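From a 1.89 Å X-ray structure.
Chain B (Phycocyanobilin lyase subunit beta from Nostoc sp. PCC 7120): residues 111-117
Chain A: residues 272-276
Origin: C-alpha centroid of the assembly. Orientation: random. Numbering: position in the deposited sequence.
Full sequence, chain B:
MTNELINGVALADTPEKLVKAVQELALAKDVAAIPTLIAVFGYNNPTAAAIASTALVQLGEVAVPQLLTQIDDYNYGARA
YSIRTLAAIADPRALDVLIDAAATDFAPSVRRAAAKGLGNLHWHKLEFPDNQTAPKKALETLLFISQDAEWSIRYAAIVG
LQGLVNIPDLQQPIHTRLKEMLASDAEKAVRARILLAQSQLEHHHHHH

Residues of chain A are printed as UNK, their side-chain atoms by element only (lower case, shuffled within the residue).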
ATOM      1  N   ARG B 111      -1.226   9.583  -6.787  1.00 18.75           N
ATOM      2  CA  ARG B 111      -2.300  10.031  -7.632  1.00 18.51           C
ATOM      3  C   ARG B 111      -2.499  11.561  -7.618  1.00 19.87           C
ATOM      4  O   ARG B 111      -2.791  12.156  -8.672  1.00 19.97           O
ATOM      5  CB  ARG B 111      -3.604   9.320  -7.218  1.00 21.02           C
ATOM      6  CG  ARG B 111      -3.544   7.791  -7.278  1.00 21.70           C
ATOM      7  CD  ARG B 111      -4.855   7.095  -6.934  1.00 23.15           C
ATOM      8  NE  ARG B 111      -5.768   7.351  -8.035  1.00 21.66           N
ATOM      9  CZ  ARG B 111      -7.078   7.247  -7.967  1.00 24.87           C
ATOM     10  NH1 ARG B 111      -7.698   6.834  -6.856  1.00 27.30           N
ATOM     11  NH2 ARG B 111      -7.765   7.546  -9.036  1.00 26.16           N
ATOM     12  N   ARG B 112      -2.425  12.193  -6.430  1.00 19.47           N
ATOM     13  CA  ARG B 112      -2.666  13.591  -6.328  1.00 20.12           C
ATOM     14  C   ARG B 112      -1.596  14.353  -7.053  1.00 20.47           C
ATOM     15  O   ARG B 112      -1.896  15.377  -7.701  1.00 22.20           O
ATOM     16  CB  ARG B 112      -2.753  14.084  -4.885  1.00 20.56           C
ATOM     17  CG  ARG B 112      -3.976  13.503  -4.121  1.00 21.42           C
ATOM     18  CD  ARG B 112      -4.139  14.064  -2.736  1.00 22.66           C
ATOM     19  NE  ARG B 112      -2.966  13.797  -1.919  1.00 21.18           N
ATOM     20  CZ  ARG B 112      -2.939  12.989  -0.833  1.00 21.45           C
ATOM     21  NH1 ARG B 112      -4.031  12.377  -0.381  1.00 22.94           N
ATOM     22  NH2 ARG B 112      -1.811  12.794  -0.230  1.00 20.05           N
ATOM     23  N   ALA B 113      -0.357  13.905  -6.917  1.00 20.33           N
ATOM     24  CA  ALA B 113       0.793  14.546  -7.581  1.00 19.96           C
ATOM     25  C   ALA B 113       0.643  14.486  -9.094  1.00 22.10           C
ATOM     26  O   ALA B 113       0.974  15.419  -9.783  1.00 20.24           O
ATOM     27  CB  ALA B 113       2.142  13.923  -7.138  1.00 20.69           C
ATOM     28  N   ALA B 114       0.116  13.364  -9.586  1.00 17.70           N
ATOM     29  CA  ALA B 114      -0.053  13.166 -10.997  1.00 18.65           C
ATOM     30  C   ALA B 114      -1.213  14.034 -11.547  1.00 21.25           C
ATOM     31  O   ALA B 114      -1.053  14.667 -12.567  1.00 21.89           O
ATOM     32  CB  ALA B 114      -0.295  11.715 -11.242  1.00 17.41           C
ATOM     33  N   ALA B 115      -2.315  14.141 -10.796  1.00 19.65           N
ATOM     34  CA  ALA B 115      -3.486  14.922 -11.145  1.00 21.48           C
ATOM     35  C   ALA B 115      -3.114  16.386 -11.310  1.00 21.87           C
ATOM     36  O   ALA B 115      -3.406  16.988 -12.338  1.00 20.58           O
ATOM     37  CB  ALA B 115      -4.545  14.738 -10.075  1.00 20.01           C
ATOM     38  N   LYS B 116      -2.412  16.930 -10.350  1.00 22.80           N
ATOM     39  CA  LYS B 116      -1.896  18.285 -10.512  1.00 25.05           C
ATOM     40  C   LYS B 116      -1.029  18.428 -11.727  1.00 24.80           C
ATOM     41  O   LYS B 116      -1.203  19.369 -12.508  1.00 27.21           O
ATOM     42  CB  LYS B 116      -1.154  18.744  -9.288  1.00 26.71           C
ATOM     43  CG  LYS B 116      -0.731  20.221  -9.325  1.00 31.38           C
ATOM     44  CD  LYS B 116      -0.041  20.637  -8.030  1.00 30.59           C
ATOM     45  CE  LYS B 116       0.290  22.110  -8.016  1.00 33.05           C
ATOM     46  NZ  LYS B 116       1.283  22.336  -6.926  1.00 34.11           N
ATOM     47  N   GLY B 117      -0.073  17.531 -11.890  1.00 21.34           N
ATOM     48  CA  GLY B 117       0.812  17.567 -12.997  1.00 23.02           C
ATOM     49  C   GLY B 117       0.156  17.503 -14.378  1.00 23.07           C
ATOM     50  O   GLY B 117       0.561  18.204 -15.293  1.00 22.66           O
TER
ATOM     51  N   UNK A 272      -3.129  24.104   0.279  1.00 23.82           N
ATOM     52  CA  UNK A 272      -3.512  22.709  -0.030  1.00 26.80           C
ATOM     53  C   UNK A 272      -2.972  22.353  -1.411  1.00 28.35           C
ATOM     54  O   UNK A 272      -2.251  21.352  -1.575  1.00 25.85           O
ATOM     55  s   UNK A 272      -7.355  22.581   1.549  1.00 27.79           S
ATOM     56  c   UNK A 272      -5.613  22.652   1.441  1.00 23.26           C
ATOM     57  c   UNK A 272      -5.023  22.532   0.027  1.00 25.64           C
ATOM     58  c   UNK A 272      -7.588  20.827   1.278  1.00 31.57           C
ATOM     59  N   UNK A 273      -3.181  23.288  -2.361  1.00 29.33           N
ATOM     60  CA  UNK A 273      -2.630  23.164  -3.741  1.00 28.50           C
ATOM     61  C   UNK A 273      -1.161  22.841  -3.741  1.00 28.02           C
ATOM     62  O   UNK A 273      -0.716  22.040  -4.585  1.00 28.10           O
ATOM     63  c   UNK A 273      -2.913  24.377  -4.649  1.00 29.98           C
ATOM     64  o   UNK A 273      -4.685  25.361  -5.909  1.00 36.88           O
ATOM     65  o   UNK A 273      -5.343  23.892  -4.464  1.00 32.21           O
ATOM     66  c   UNK A 273      -4.397  24.545  -4.996  1.00 34.85           C
ATOM     67  N   UNK A 274      -0.372  23.417  -2.836  1.00 25.85           N
ATOM     68  CA  UNK A 274       1.051  23.189  -2.869  1.00 26.25           C
ATOM     69  C   UNK A 274       1.486  21.829  -2.296  1.00 26.61           C
ATOM     70  O   UNK A 274       2.609  21.503  -2.376  1.00 34.29           O
ATOM     71  o   UNK A 274       1.480  24.265  -0.683  1.00 41.90           O
ATOM     72  c   UNK A 274       1.774  24.303  -2.081  1.00 35.84           C
ATOM     73  N   UNK A 275       0.605  21.076  -1.672  1.00 26.27           N
ATOM     74  CA  UNK A 275       0.949  19.782  -1.050  1.00 26.77           C
ATOM     75  C   UNK A 275       0.495  18.597  -1.934  1.00 32.80           C
ATOM     76  O   UNK A 275       0.319  17.460  -1.453  1.00 29.23           O
ATOM     77  c   UNK A 275       2.092  20.640   1.571  1.00 30.20           C
ATOM     78  c   UNK A 275       0.217  19.734   0.261  1.00 23.67           C
ATOM     79  c   UNK A 275       0.626  20.828   1.228  1.00 27.11           C
ATOM     80  c   UNK A 275      -0.207  20.810   2.483  1.00 30.49           C
ATOM     81  N   UNK A 276       0.254  18.881  -3.201  1.00 32.90           N
ATOM     82  CA  UNK A 276      -0.102  17.842  -4.210  1.00 35.24           C
ATOM     83  C   UNK A 276       1.148  17.619  -5.166  1.00 37.03           C
ATOM     84  O   UNK A 276       1.820  16.547  -5.024  1.00 41.72           O
ATOM     85  c   UNK A 276      -2.539  18.944  -4.344  1.00 29.12           C
ATOM     86  c   UNK A 276      -3.347  17.969  -3.566  1.00 28.12           C
ATOM     87  c   UNK A 276      -1.352  18.232  -4.999  1.00 32.63           C
ATOM     88  c   UNK A 276      -3.466  19.565  -5.392  1.00 29.74           C
TER
HETATM   89  O   HOH W   1      -0.363  14.892  -1.750  1.00 25.68           O

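Position 272 of chain A carries four side-chain atoms in an unbranched chain, two carbons, a sulfur and a terminal carbon, and they do not touch this stretch of chain B. A thioether of this kind belongs to methionine. Met A272 lies on a helix; its contribution here is to the backbone, since its carbonyl oxygen accepts a hydrogen bond from the backbone nitrogen of position 275 (O to N, 2.9 Å).

Position 273 has two side-chain carbons, the second bearing two oxygens, and this side chain has no contact within 4.5 Å of the chain B stretch. It is the backbone carbonyl that meets chain B: NZ of Lys B116 donates a hydrogen bond to O of position 273 over 3.1 Å. The short carboxylate identifies aspartate. Both carboxylate oxygens of Asp A273 are hydrogen-bonded elsewhere in the structure. The same residue opens a type I beta turn that runs to position 276.

At position 274 the side chain is one carbon followed by one oxygen. Its CA-to-CB bond points away from the chain B stretch, and the approach is made by the backbone, with CA of position 274 4.2 Å from NZ of Lys B116. The residue is serine, Ser A274.

Position 275 shows four carbons forked at the second, whose end leads away from the chain B stretch without touching it. The backbone oxygen takes part through water 1, which donates to O of position 275 (2.7 Å) and accepts from NE of Arg B112 (2.8 Å). The fork is the pattern of leucine, Leu A275.

Position 276 again has four carbons forked at the second. Here CB lies 4.0 Å from O of Arg B112 and 4.1 Å from CD of Lys B116, and one terminal carbon is 4.1 Å from CD of Arg B112. This too is leucine. Buried and directed toward the helix of chain B, Leu A276 loses 102 Å² to the contact, more than any other residue. Its own carbonyl O sits 3.4 Å from both CA and CB of Ala B113, the former a CA-H...O contact.

The contact thus joins one nonpolar side chain to a series of backbone carbonyls. Arg B112 and Lys B116, one helical turn apart, both point toward chain A, and their aliphatic portions pack against Leu A276, which comes close to the helix at Ala B113, their CA atoms 4.8 Å apart. The all-t chain of Lys B116 extends past the leucine to reach O of Asp A273. Together the two stretches bury 268 Å².

Chain A 272-276: MDSLL
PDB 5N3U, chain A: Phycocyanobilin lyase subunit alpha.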